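Local coordinates for protein putative regulator (Escherichia coli O6, PDB 3HFI) that is a putative transcription regulator of unconfirmed function, whose UTRA domain probably binds a small-molecule effector, as in related GntR-type regulators, at residues 53-58 with 71-76; 131-136 with 150-155; 43-48 with 137-142; 33-38 with 49-54. All coordinates share one frame; numbering follows the deposited sequence.

In the fold
Strand 26-35 leads through helix 38-44 into strand 51-60, and contact 4 closes this first loop by pairing the two strands. Contact 1 begins where contact 4 ends, sharing L53 and Y54, and closes the hairpin of strands 51-60 and 65-73. Much later in the chain, contact 2 closes a second hairpin, strands 130-139 and 144-153, whose last strand lies beside 65-73. Contact 3 reaches back from strand 130-139 to the end of helix 38-44; contact 1 nests inside its long loop, whereas contacts 2 and 4 cross it. Together they tie both hairpins, the edge strand 26-35 and helix 38-44 to one six-stranded antiparallel sheet.

Contact 1: residues 53-58 with 71-76; sequences LYLERL and NRINIE
L53, Y54 and L55 pair with I73, R72 and N71 in the beta hairpin formed by strands 51-60 and 65-73, the second and third strands of the six-stranded antiparallel sheet of the UTRA fold. Backbone bonds set the register. L53 and I73 exchange a reciprocal pair, L53 N to I73 O at 3.1 Å and I73 N to L53 O at 3.0 Å, and L55 and N71 do the same; Y54 and R72 form the non-hydrogen-bonded pair between them.

Apolar contacts gather on the face that carries L53, L55 and I73, which helix 91-99 covers through L91. I73 CD1 meets L55 CD2 at 3.9 Å, while L53 and I73 lie side by side. Two residues after I73, I75 points toward the first strand and sets its CG2 3.5 Å from L53 CB. N74 shapes this exit with an Asx turn, its OD1 accepting from the backbone N of E76.

On the other face, the CD1-CE1 rim of the Y54 ring rests on the guanidinium of R72. Y54 CD1 sits 3.7 Å above the centre of that flat group, and the planes are inclined by 63°. R72 NE forms a salt bridge with E34 of strand 26-35, and Y54 OH is hydrogen-bonded to E70, one residue before N71 in the same hairpin.

A side-chain bond extends the pairing past L55. The R57 chain is bent at chi3 (75°), and the guanidinium beyond meets N71 through NH1. E147 takes N71 ND2, and R57 NH1 donates to N71 OD1 at 2.7 Å, in the amide plane and on a lone pair, although the bond is bent (143°).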
# COMPACT_ATOMS: atom_id res chain seq x y z
N LEU A 53 9.71 -18.74 5.12
CA LEU A 53 8.96 -19.23 3.94
C LEU A 53 9.02 -18.22 2.76
O LEU A 53 8.69 -17.04 2.93
CB LEU A 53 7.49 -19.50 4.32
CG LEU A 53 6.52 -19.97 3.22
CD1 LEU A 53 7.03 -21.30 2.68
CD2 LEU A 53 5.09 -20.07 3.79
N TYR A 54 9.47 -18.66 1.59
CA TYR A 54 9.52 -17.84 0.44
C TYR A 54 8.34 -18.27 -0.44
O TYR A 54 8.13 -19.44 -0.62
CB TYR A 54 10.80 -18.08 -0.32
CG TYR A 54 10.81 -17.51 -1.72
CD1 TYR A 54 11.26 -16.21 -1.97
CD2 TYR A 54 10.40 -18.27 -2.80
CE1 TYR A 54 11.32 -15.69 -3.25
CE2 TYR A 54 10.44 -17.75 -4.12
CZ TYR A 54 10.91 -16.46 -4.32
OH TYR A 54 10.90 -15.89 -5.59
N LEU A 55 7.53 -17.33 -0.93
CA LEU A 55 6.41 -17.61 -1.82
C LEU A 55 6.54 -16.71 -3.01
O LEU A 55 6.68 -15.49 -2.87
CB LEU A 55 5.12 -17.24 -1.12
CG LEU A 55 4.03 -18.14 -0.71
CD1 LEU A 55 4.54 -19.46 -0.05
CD2 LEU A 55 3.07 -17.31 0.18
N GLU A 56 6.45 -17.29 -4.20
CA GLU A 56 6.39 -16.49 -5.41
C GLU A 56 5.00 -16.63 -6.03
O GLU A 56 4.54 -17.77 -6.30
CB GLU A 56 7.45 -16.98 -6.40
CG GLU A 56 7.74 -16.09 -7.58
CD GLU A 56 8.91 -16.65 -8.45
OE1 GLU A 56 9.06 -17.89 -8.61
OE2 GLU A 56 9.71 -15.84 -8.97
N ARG A 57 4.36 -15.49 -6.26
CA ARG A 57 2.95 -15.42 -6.67
C ARG A 57 2.80 -14.47 -7.83
O ARG A 57 3.43 -13.41 -7.86
CB ARG A 57 2.12 -14.95 -5.49
CG ARG A 57 1.99 -16.04 -4.43
CD ARG A 57 1.85 -15.45 -3.07
NE ARG A 57 0.53 -14.91 -2.92
CZ ARG A 57 0.23 -13.66 -2.56
NH1 ARG A 57 1.14 -12.73 -2.27
NH2 ARG A 57 -1.04 -13.35 -2.49
N LEU A 58 1.98 -14.88 -8.80
CA LEU A 58 1.79 -14.09 -10.01
C LEU A 58 0.36 -13.64 -9.97
O LEU A 58 -0.56 -14.45 -9.87
CB LEU A 58 2.09 -14.91 -11.28
CG LEU A 58 2.02 -14.16 -12.62
CD1 LEU A 58 3.21 -13.23 -12.81
CD2 LEU A 58 1.94 -15.13 -13.77
N ASN A 71 7.07 -13.08 -1.52
CA ASN A 71 6.85 -12.87 -0.11
C ASN A 71 7.88 -13.69 0.70
O ASN A 71 8.16 -14.84 0.35
CB ASN A 71 5.43 -13.34 0.28
CG ASN A 71 4.35 -12.68 -0.49
OD1 ASN A 71 3.61 -13.32 -1.25
ND2 ASN A 71 4.19 -11.38 -0.27
N ARG A 72 8.40 -13.13 1.77
CA ARG A 72 9.22 -13.84 2.70
C ARG A 72 8.63 -13.61 4.09
O ARG A 72 8.53 -12.49 4.58
CB ARG A 72 10.63 -13.31 2.62
CG ARG A 72 11.41 -13.88 1.43
CD ARG A 72 12.68 -13.20 1.21
NE ARG A 72 13.48 -13.82 0.14
CZ ARG A 72 13.54 -13.36 -1.11
NH1 ARG A 72 12.80 -12.34 -1.48
NH2 ARG A 72 14.28 -13.95 -2.01
N ILE A 73 8.26 -14.71 4.73
CA ILE A 73 7.41 -14.76 5.92
C ILE A 73 8.12 -15.40 7.11
O ILE A 73 8.70 -16.49 6.97
CB ILE A 73 6.12 -15.58 5.61
CG1 ILE A 73 5.34 -14.92 4.46
CG2 ILE A 73 5.27 -15.60 6.84
CD1 ILE A 73 4.81 -15.91 3.41
N ASN A 74 8.11 -14.71 8.26
CA ASN A 74 8.62 -15.27 9.50
C ASN A 74 7.63 -16.32 10.00
O ASN A 74 6.60 -16.01 10.58
CB ASN A 74 8.77 -14.17 10.54
CG ASN A 74 9.33 -14.68 11.83
OD1 ASN A 74 9.63 -15.87 11.96
ND2 ASN A 74 9.53 -13.79 12.77
N ILE A 75 7.96 -17.57 9.79
CA ILE A 75 7.05 -18.67 10.10
C ILE A 75 6.91 -18.95 11.61
O ILE A 75 5.90 -19.51 12.05
CB ILE A 75 7.43 -19.94 9.30
CG1 ILE A 75 8.84 -20.41 9.56
CG2 ILE A 75 7.37 -19.68 7.83
CD1 ILE A 75 9.36 -21.23 8.32
N GLU A 76 7.87 -18.48 12.41
CA GLU A 76 7.77 -18.64 13.88
C GLU A 76 6.54 -17.98 14.46
O GLU A 76 6.02 -18.41 15.47
CB GLU A 76 9.00 -18.06 14.56
CG GLU A 76 10.36 -18.43 13.88
CD GLU A 76 10.52 -19.92 13.59
OE1 GLU A 76 10.09 -20.76 14.44
OE2 GLU A 76 11.10 -20.25 12.51

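Contact 2: residues 131-136 with 150-155; sequences VLHLEQ and NVWLKG
The H133 imidazole lies against one face of the W152 indole in the hairpin of strands 130-139 and 144-153, part of the antiparallel sheet of the UTRA fold. H133 ND1 stands 3.4 Å above the plane of the W152 ring, offset towards its rim, and the two rings lie obliquely, their planes 36° apart. At the indole edge, in its plane, V131 CG2 approaches W152 CE3 at 3.8 Å. The N150 amide is nearly coplanar with the imidazole at the CE1-NE2 edge of H133, but its OD1 is modelled too close to H133 CE1 for this detail to be trusted. Outside the hairpin, W152 NE1 donates to E70, and L68 and L123 also pack on the indole.

H133 and W152 form a non-hydrogen-bonded pair between two reciprocal ones. L134 N donates to V151 O at 2.9 Å and nearly straight (170°), with V151 N returning a bond to L134 O; L132 and L153 repeat the pattern.

The opposite face is aliphatic, with L132 CB 3.8 Å from L153 CB. Nearby, the second subunit touches V151 and takes both ends of the Q136 amide through its Y159 and G161. L134 and V151 run alongside each other; L134 CG is anti to its backbone N (chi1 -178°), and the branch beyond brings L134 CD2 to 3.7 Å from V151 CG2.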
# COMPACT_ATOMS: atom_id res chain seq x y z
N VAL A 131 10.81 -1.91 -14.76
CA VAL A 131 9.56 -2.12 -14.06
C VAL A 131 9.60 -1.33 -12.76
O VAL A 131 10.68 -0.92 -12.31
CB VAL A 131 9.33 -3.60 -13.79
CG1 VAL A 131 9.22 -4.32 -15.10
CG2 VAL A 131 10.47 -4.17 -12.97
N LEU A 132 8.43 -1.10 -12.16
CA LEU A 132 8.39 -0.54 -10.82
C LEU A 132 8.66 -1.67 -9.85
O LEU A 132 8.01 -2.73 -9.87
CB LEU A 132 7.06 0.16 -10.51
CG LEU A 132 7.00 0.73 -9.07
CD1 LEU A 132 7.76 2.09 -8.99
CD2 LEU A 132 5.57 0.89 -8.60
N HIS A 133 9.64 -1.45 -8.99
CA HIS A 133 9.95 -2.40 -7.95
C HIS A 133 9.53 -1.79 -6.61
O HIS A 133 9.85 -0.64 -6.30
CB HIS A 133 11.42 -2.72 -7.95
CG HIS A 133 11.84 -3.56 -6.80
ND1 HIS A 133 11.42 -4.87 -6.65
CD2 HIS A 133 12.69 -3.33 -5.79
CE1 HIS A 133 11.95 -5.39 -5.57
NE2 HIS A 133 12.74 -4.48 -5.02
N LEU A 134 8.82 -2.57 -5.82
CA LEU A 134 8.43 -2.20 -4.48
C LEU A 134 9.01 -3.19 -3.49
O LEU A 134 8.99 -4.41 -3.74
CB LEU A 134 6.94 -2.26 -4.46
CG LEU A 134 6.16 -1.91 -3.25
CD1 LEU A 134 5.34 -0.77 -3.81
CD2 LEU A 134 5.27 -3.07 -2.82
N GLU A 135 9.60 -2.69 -2.40
CA GLU A 135 9.86 -3.53 -1.21
C GLU A 135 8.85 -3.12 -0.17
O GLU A 135 8.73 -1.95 0.11
CB GLU A 135 11.22 -3.29 -0.58
CG GLU A 135 12.41 -3.69 -1.37
CD GLU A 135 13.71 -3.37 -0.61
OE1 GLU A 135 13.79 -2.34 0.08
OE2 GLU A 135 14.65 -4.12 -0.67
N GLN A 136 8.19 -4.08 0.46
CA GLN A 136 7.19 -3.78 1.44
C GLN A 136 7.42 -4.61 2.68
O GLN A 136 7.57 -5.84 2.59
CB GLN A 136 5.83 -4.14 0.89
CG GLN A 136 4.70 -3.78 1.87
CD GLN A 136 3.37 -4.14 1.35
OE1 GLN A 136 3.07 -5.34 1.11
NE2 GLN A 136 2.52 -3.09 1.13
N ASN A 150 8.77 -8.36 -2.06
CA ASN A 150 9.32 -7.67 -3.21
C ASN A 150 8.32 -7.82 -4.33
O ASN A 150 7.93 -8.95 -4.65
CB ASN A 150 10.60 -8.33 -3.66
CG ASN A 150 11.79 -7.89 -2.86
OD1 ASN A 150 12.52 -7.03 -3.29
ND2 ASN A 150 11.97 -8.44 -1.67
N VAL A 151 7.91 -6.69 -4.92
CA VAL A 151 6.84 -6.71 -5.92
C VAL A 151 7.37 -6.10 -7.21
O VAL A 151 8.02 -5.06 -7.17
CB VAL A 151 5.61 -5.94 -5.44
CG1 VAL A 151 4.53 -5.99 -6.45
CG2 VAL A 151 5.10 -6.54 -4.13
N TRP A 152 7.05 -6.74 -8.33
CA TRP A 152 7.50 -6.33 -9.64
C TRP A 152 6.26 -5.98 -10.42
O TRP A 152 5.46 -6.86 -10.75
CB TRP A 152 8.23 -7.47 -10.30
CG TRP A 152 9.27 -7.97 -9.41
CD1 TRP A 152 9.15 -8.94 -8.44
CD2 TRP A 152 10.59 -7.49 -9.35
NE1 TRP A 152 10.34 -9.09 -7.77
CE2 TRP A 152 11.25 -8.22 -8.31
CE3 TRP A 152 11.29 -6.51 -10.06
CZ2 TRP A 152 12.58 -7.99 -7.99
CZ3 TRP A 152 12.60 -6.30 -9.75
CH2 TRP A 152 13.25 -7.04 -8.72
N LEU A 153 6.11 -4.69 -10.69
CA LEU A 153 4.82 -4.15 -11.07
C LEU A 153 5.24 -3.73 -12.43
O LEU A 153 6.23 -3.06 -12.51
CB LEU A 153 4.63 -2.71 -10.65
CG LEU A 153 3.76 -2.48 -9.42
CD1 LEU A 153 4.50 -2.87 -8.18
CD2 LEU A 153 3.38 -1.00 -9.38
N LYS A 154 4.56 -4.09 -13.50
CA LYS A 154 5.09 -3.69 -14.83
C LYS A 154 4.28 -2.48 -15.32
O LYS A 154 4.52 -1.98 -16.41
CB LYS A 154 4.26 -4.97 -15.16
CG LYS A 154 3.80 -5.16 -16.59
CD LYS A 154 2.92 -6.42 -16.66
CE LYS A 154 2.19 -6.57 -18.01
NZ LYS A 154 2.73 -7.67 -18.88
N GLY A 155 3.33 -2.04 -14.52
CA GLY A 155 2.48 -0.91 -14.85
C GLY A 155 2.71 0.41 -14.12
O GLY A 155 3.56 1.18 -14.53

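Contact 3: residues 43-48 with 137-142; sequences KLRITP and LVFFSR
K43 and L137 come nearest in the backbone, their CA atoms 7.3 Å apart, where the last turn of helix 38-44, closed by a Schellman motif with R45 at positive phi (54°), passes the far end of strand 130-139. The contact is carried by side chains and one helix carbonyl.

L137 forms its buried centre. Its CG is anti to the backbone N (chi1 -168°), and the two methyls beyond it reach the C-terminal end of the helix. There L137 CD2 comes to 3.4 Å from K43 O and CD1 to 3.6 Å from the same oxygen, so the isopropyl end sits against the carbonyl with both branches. L137 CD1 also meets the aliphatic part of K43 at CB, 4.2 Å away, and L44 CD2 adds a looser touch at 4.3 Å.

Nearer the surface, R45 extends from CG to NE across to F139. R45 NH2 lies in the plane of the phenyl ring, 3.6 Å from F139 CE1. The ring thus presents its edge to the face of the guanidinium, and the planes are 75° apart; this differs from a cation-pi arrangement, in which the cation lies over the ring face.

Beyond F139 the chain turns a corner, and F140 with S141 forms a classic beta bulge against strand 144-153. F139 also packs on P145 of that strand and on Y105 and E107 of strand 105-114, while F140 reaches I95 and S99 of helix 91-99. The contact thus sets the C-terminal end of helix 38-44 against the end of strand 130-139, near the turn into strand 144-153, where V138 touches L160 of the second subunit.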
# COMPACT_ATOMS: atom_id res chain seq x y z
N LYS A 43 15.52 -6.79 7.90
CA LYS A 43 14.15 -6.31 7.70
C LYS A 43 13.15 -6.96 8.65
O LYS A 43 12.33 -6.30 9.25
CB LYS A 43 13.74 -6.61 6.29
CG LYS A 43 14.58 -5.87 5.25
CD LYS A 43 14.28 -4.42 5.36
CE LYS A 43 15.03 -3.63 4.35
NZ LYS A 43 14.48 -2.26 4.44
N LEU A 44 13.20 -8.28 8.77
CA LEU A 44 12.23 -8.99 9.59
C LEU A 44 12.60 -9.01 11.08
O LEU A 44 11.84 -9.51 11.91
CB LEU A 44 12.09 -10.40 9.07
CG LEU A 44 11.29 -10.66 7.78
CD1 LEU A 44 11.41 -12.12 7.39
CD2 LEU A 44 9.83 -10.28 7.96
N ARG A 45 13.74 -8.45 11.44
CA ARG A 45 14.25 -8.50 12.81
C ARG A 45 14.35 -9.89 13.35
O ARG A 45 13.85 -10.20 14.43
CB ARG A 45 13.44 -7.57 13.72
CG ARG A 45 13.38 -6.19 13.09
CD ARG A 45 12.76 -5.09 13.91
NE ARG A 45 12.39 -4.02 12.97
CZ ARG A 45 11.64 -2.94 13.24
NH1 ARG A 45 11.15 -2.73 14.48
NH2 ARG A 45 11.41 -2.05 12.26
N ILE A 46 15.00 -10.76 12.59
CA ILE A 46 15.26 -12.13 13.01
C ILE A 46 16.76 -12.40 12.86
O ILE A 46 17.46 -11.61 12.26
CB ILE A 46 14.42 -13.17 12.22
CG1 ILE A 46 14.72 -13.12 10.73
CG2 ILE A 46 12.93 -12.94 12.49
CD1 ILE A 46 13.93 -14.23 9.92
N THR A 47 17.22 -13.54 13.38
CA THR A 47 18.63 -13.92 13.30
C THR A 47 18.91 -14.35 11.87
O THR A 47 18.19 -15.14 11.30
CB THR A 47 18.94 -15.01 14.31
OG1 THR A 47 18.50 -14.56 15.60
CG2 THR A 47 20.44 -15.38 14.35
N PRO A 48 19.96 -13.79 11.26
CA PRO A 48 20.40 -14.29 9.98
C PRO A 48 20.48 -15.81 10.02
O PRO A 48 21.00 -16.42 10.99
CB PRO A 48 21.82 -13.73 9.86
CG PRO A 48 21.74 -12.34 10.68
CD PRO A 48 20.75 -12.64 11.78
N LEU A 137 7.41 -3.97 3.82
CA LEU A 137 7.57 -4.64 5.09
C LEU A 137 6.22 -4.52 5.78
O LEU A 137 5.71 -3.45 5.90
CB LEU A 137 8.70 -3.97 5.90
CG LEU A 137 9.23 -4.68 7.15
CD1 LEU A 137 9.59 -6.13 6.89
CD2 LEU A 137 10.41 -3.94 7.78
N VAL A 138 5.70 -5.64 6.26
CA VAL A 138 4.38 -5.77 6.89
C VAL A 138 4.56 -6.21 8.34
O VAL A 138 5.36 -7.11 8.61
CB VAL A 138 3.50 -6.78 6.08
CG1 VAL A 138 2.11 -6.96 6.74
CG2 VAL A 138 3.34 -6.28 4.60
N PHE A 139 3.85 -5.55 9.27
CA PHE A 139 4.07 -5.67 10.71
C PHE A 139 2.76 -6.02 11.39
O PHE A 139 1.69 -5.49 11.03
CB PHE A 139 4.46 -4.35 11.33
CG PHE A 139 5.78 -3.78 10.89
CD1 PHE A 139 6.85 -3.74 11.76
CD2 PHE A 139 5.90 -3.18 9.66
CE1 PHE A 139 8.05 -3.13 11.38
CE2 PHE A 139 7.09 -2.57 9.24
CZ PHE A 139 8.18 -2.54 10.12
N PHE A 140 2.86 -6.85 12.42
CA PHE A 140 1.80 -6.96 13.41
C PHE A 140 1.82 -5.81 14.39
O PHE A 140 0.80 -5.27 14.78
CB PHE A 140 2.01 -8.23 14.19
CG PHE A 140 1.72 -9.49 13.43
CD1 PHE A 140 0.59 -9.62 12.63
CD2 PHE A 140 2.59 -10.57 13.53
CE1 PHE A 140 0.33 -10.81 11.96
CE2 PHE A 140 2.31 -11.80 12.89
CZ PHE A 140 1.20 -11.91 12.11
N SER A 141 2.98 -5.45 14.87
CA SER A 141 3.07 -4.35 15.78
C SER A 141 4.30 -3.62 15.34
O SER A 141 5.09 -4.14 14.54
CB SER A 141 3.23 -4.79 17.23
OG SER A 141 4.50 -5.41 17.45
N ARG A 142 4.45 -2.42 15.88
CA ARG A 142 5.54 -1.56 15.51
C ARG A 142 6.86 -2.29 15.68
O ARG A 142 7.78 -2.05 14.93
CB ARG A 142 5.51 -0.31 16.39
CG ARG A 142 6.21 0.87 15.78
CD ARG A 142 6.20 2.06 16.72
NE ARG A 142 4.88 2.70 16.79
CZ ARG A 142 4.37 3.55 15.88
NH1 ARG A 142 5.05 3.89 14.78
NH2 ARG A 142 3.15 4.06 16.08

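Contact 4: residues 33-38 with 49-54; sequences IEPANR and GQDILY
The carbonyl oxygen E34 O meets two groups of the neighbouring strand: I52 N, which bonds to it at 2.8 Å and almost straight (172°), and D51 CA, in a CA-H...O contact at 3.4 Å. I52 O receives E34 N in return. Further along, A36 N donates to Q50 O, and G49 N to A36 O at 2.8 Å, which continues the pairing past the strand ends. At the backbone angles of G49, a CB would press on the carbonyl O of P48.

E34 and I52 run side by side on one face of the sheet. E34 CG and I52 CG1 both sit between the backbone N and the carbonyl carbon (chi1 61° and 58°), and E34 CG comes to 3.4 Å from I52 CD1. The E34 carboxylate is held by two arginines, R32 on OE1 and R72 on OE2, so its charge is probably well balanced. I52 CG2 lies near A36 CB, beside I46 and L44.

On the opposite face, I33 CD1 meets L53 CD1 at 3.5 Å. The I33 and D51 side chains cross at about a right angle, with I33 CG2 3.6 Å from D51 CB.

N37 caps helix 38-44 through OD1, which accepts from V40 N. Two antiparallel strands joined through a helix open the 1-2-3-6-5-4 sheet order typical of the chorismate lyase-like fold of UTRA domains.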
# COMPACT_ATOMS: atom_id res chain seq x y z
N ILE A 33 11.32 -23.15 1.77
CA ILE A 33 11.77 -22.74 3.11
C ILE A 33 13.24 -22.41 2.88
O ILE A 33 13.96 -23.23 2.32
CB ILE A 33 11.69 -23.87 4.15
CG1 ILE A 33 10.24 -24.34 4.35
CG2 ILE A 33 12.31 -23.44 5.46
CD1 ILE A 33 9.33 -23.21 4.57
N GLU A 34 13.69 -21.22 3.25
CA GLU A 34 15.09 -20.94 3.04
C GLU A 34 15.64 -20.16 4.24
O GLU A 34 14.88 -19.50 4.92
CB GLU A 34 15.25 -20.09 1.75
CG GLU A 34 14.53 -18.75 1.86
CD GLU A 34 14.72 -17.78 0.61
OE1 GLU A 34 14.97 -18.26 -0.51
OE2 GLU A 34 14.60 -16.53 0.81
N PRO A 35 16.97 -20.22 4.46
CA PRO A 35 17.56 -19.40 5.51
C PRO A 35 17.44 -17.93 5.15
O PRO A 35 17.69 -17.57 4.01
CB PRO A 35 19.03 -19.85 5.59
CG PRO A 35 19.09 -21.16 4.82
CD PRO A 35 17.97 -21.07 3.77
N ALA A 36 16.98 -17.09 6.09
CA ALA A 36 16.95 -15.63 5.88
C ALA A 36 18.36 -15.09 5.64
O ALA A 36 19.29 -15.36 6.42
CB ALA A 36 16.34 -14.96 7.02
N ASN A 37 18.56 -14.37 4.52
CA ASN A 37 19.88 -13.74 4.33
C ASN A 37 19.97 -12.52 5.21
O ASN A 37 18.99 -12.17 5.87
CB ASN A 37 20.21 -13.44 2.86
CG ASN A 37 19.37 -12.32 2.27
OD1 ASN A 37 18.93 -11.41 2.95
ND2 ASN A 37 19.15 -12.41 0.96
N ARG A 38 21.15 -11.93 5.29
CA ARG A 38 21.37 -10.86 6.25
C ARG A 38 20.40 -9.72 6.01
O ARG A 38 19.83 -9.15 6.97
CB ARG A 38 22.80 -10.32 6.20
CG ARG A 38 23.82 -11.18 6.95
CD ARG A 38 25.27 -10.76 6.60
NE ARG A 38 25.45 -10.91 5.14
CZ ARG A 38 25.96 -11.97 4.52
NH1 ARG A 38 26.44 -13.02 5.21
NH2 ARG A 38 26.03 -11.99 3.18
N GLY A 49 20.00 -16.42 8.94
CA GLY A 49 20.01 -17.89 8.82
C GLY A 49 18.73 -18.61 9.29
O GLY A 49 18.53 -19.83 9.04
N GLN A 50 17.87 -17.88 9.99
CA GLN A 50 16.65 -18.47 10.46
C GLN A 50 15.75 -18.81 9.29
O GLN A 50 15.60 -18.01 8.41
CB GLN A 50 15.91 -17.48 11.32
CG GLN A 50 14.75 -18.10 11.98
CD GLN A 50 14.24 -17.27 13.07
OE1 GLN A 50 14.88 -17.17 14.11
NE2 GLN A 50 13.06 -16.67 12.89
N ASP A 51 15.16 -20.00 9.28
CA ASP A 51 14.31 -20.41 8.17
C ASP A 51 13.09 -19.52 8.03
O ASP A 51 12.48 -19.10 9.01
CB ASP A 51 13.90 -21.88 8.33
CG ASP A 51 14.96 -22.84 7.87
OD1 ASP A 51 15.93 -22.44 7.19
OD2 ASP A 51 14.80 -24.04 8.13
N ILE A 52 12.84 -19.09 6.81
CA ILE A 52 11.64 -18.35 6.49
C ILE A 52 10.99 -19.04 5.34
O ILE A 52 11.62 -19.89 4.65
CB ILE A 52 11.94 -16.85 6.20
CG1 ILE A 52 12.96 -16.64 5.03
CG2 ILE A 52 12.38 -16.14 7.50
CD1 ILE A 52 12.36 -16.72 3.60
N LEU A 53 9.71 -18.74 5.12
CA LEU A 53 8.96 -19.23 3.94
C LEU A 53 9.02 -18.22 2.76
O LEU A 53 8.69 -17.04 2.93
CB LEU A 53 7.49 -19.50 4.32
CG LEU A 53 6.52 -19.97 3.22
CD1 LEU A 53 7.03 -21.30 2.68
CD2 LEU A 53 5.09 -20.07 3.79
N TYR A 54 9.47 -18.66 1.59
CA TYR A 54 9.52 -17.84 0.44
C TYR A 54 8.34 -18.27 -0.44
O TYR A 54 8.13 -19.44 -0.62
CB TYR A 54 10.80 -18.08 -0.32
CG TYR A 54 10.81 -17.51 -1.72
CD1 TYR A 54 11.26 -16.21 -1.97
CD2 TYR A 54 10.40 -18.27 -2.80
CE1 TYR A 54 11.32 -15.69 -3.25
CE2 TYR A 54 10.44 -17.75 -4.12
CZ TYR A 54 10.91 -16.46 -4.32
OH TYR A 54 10.90 -15.89 -5.59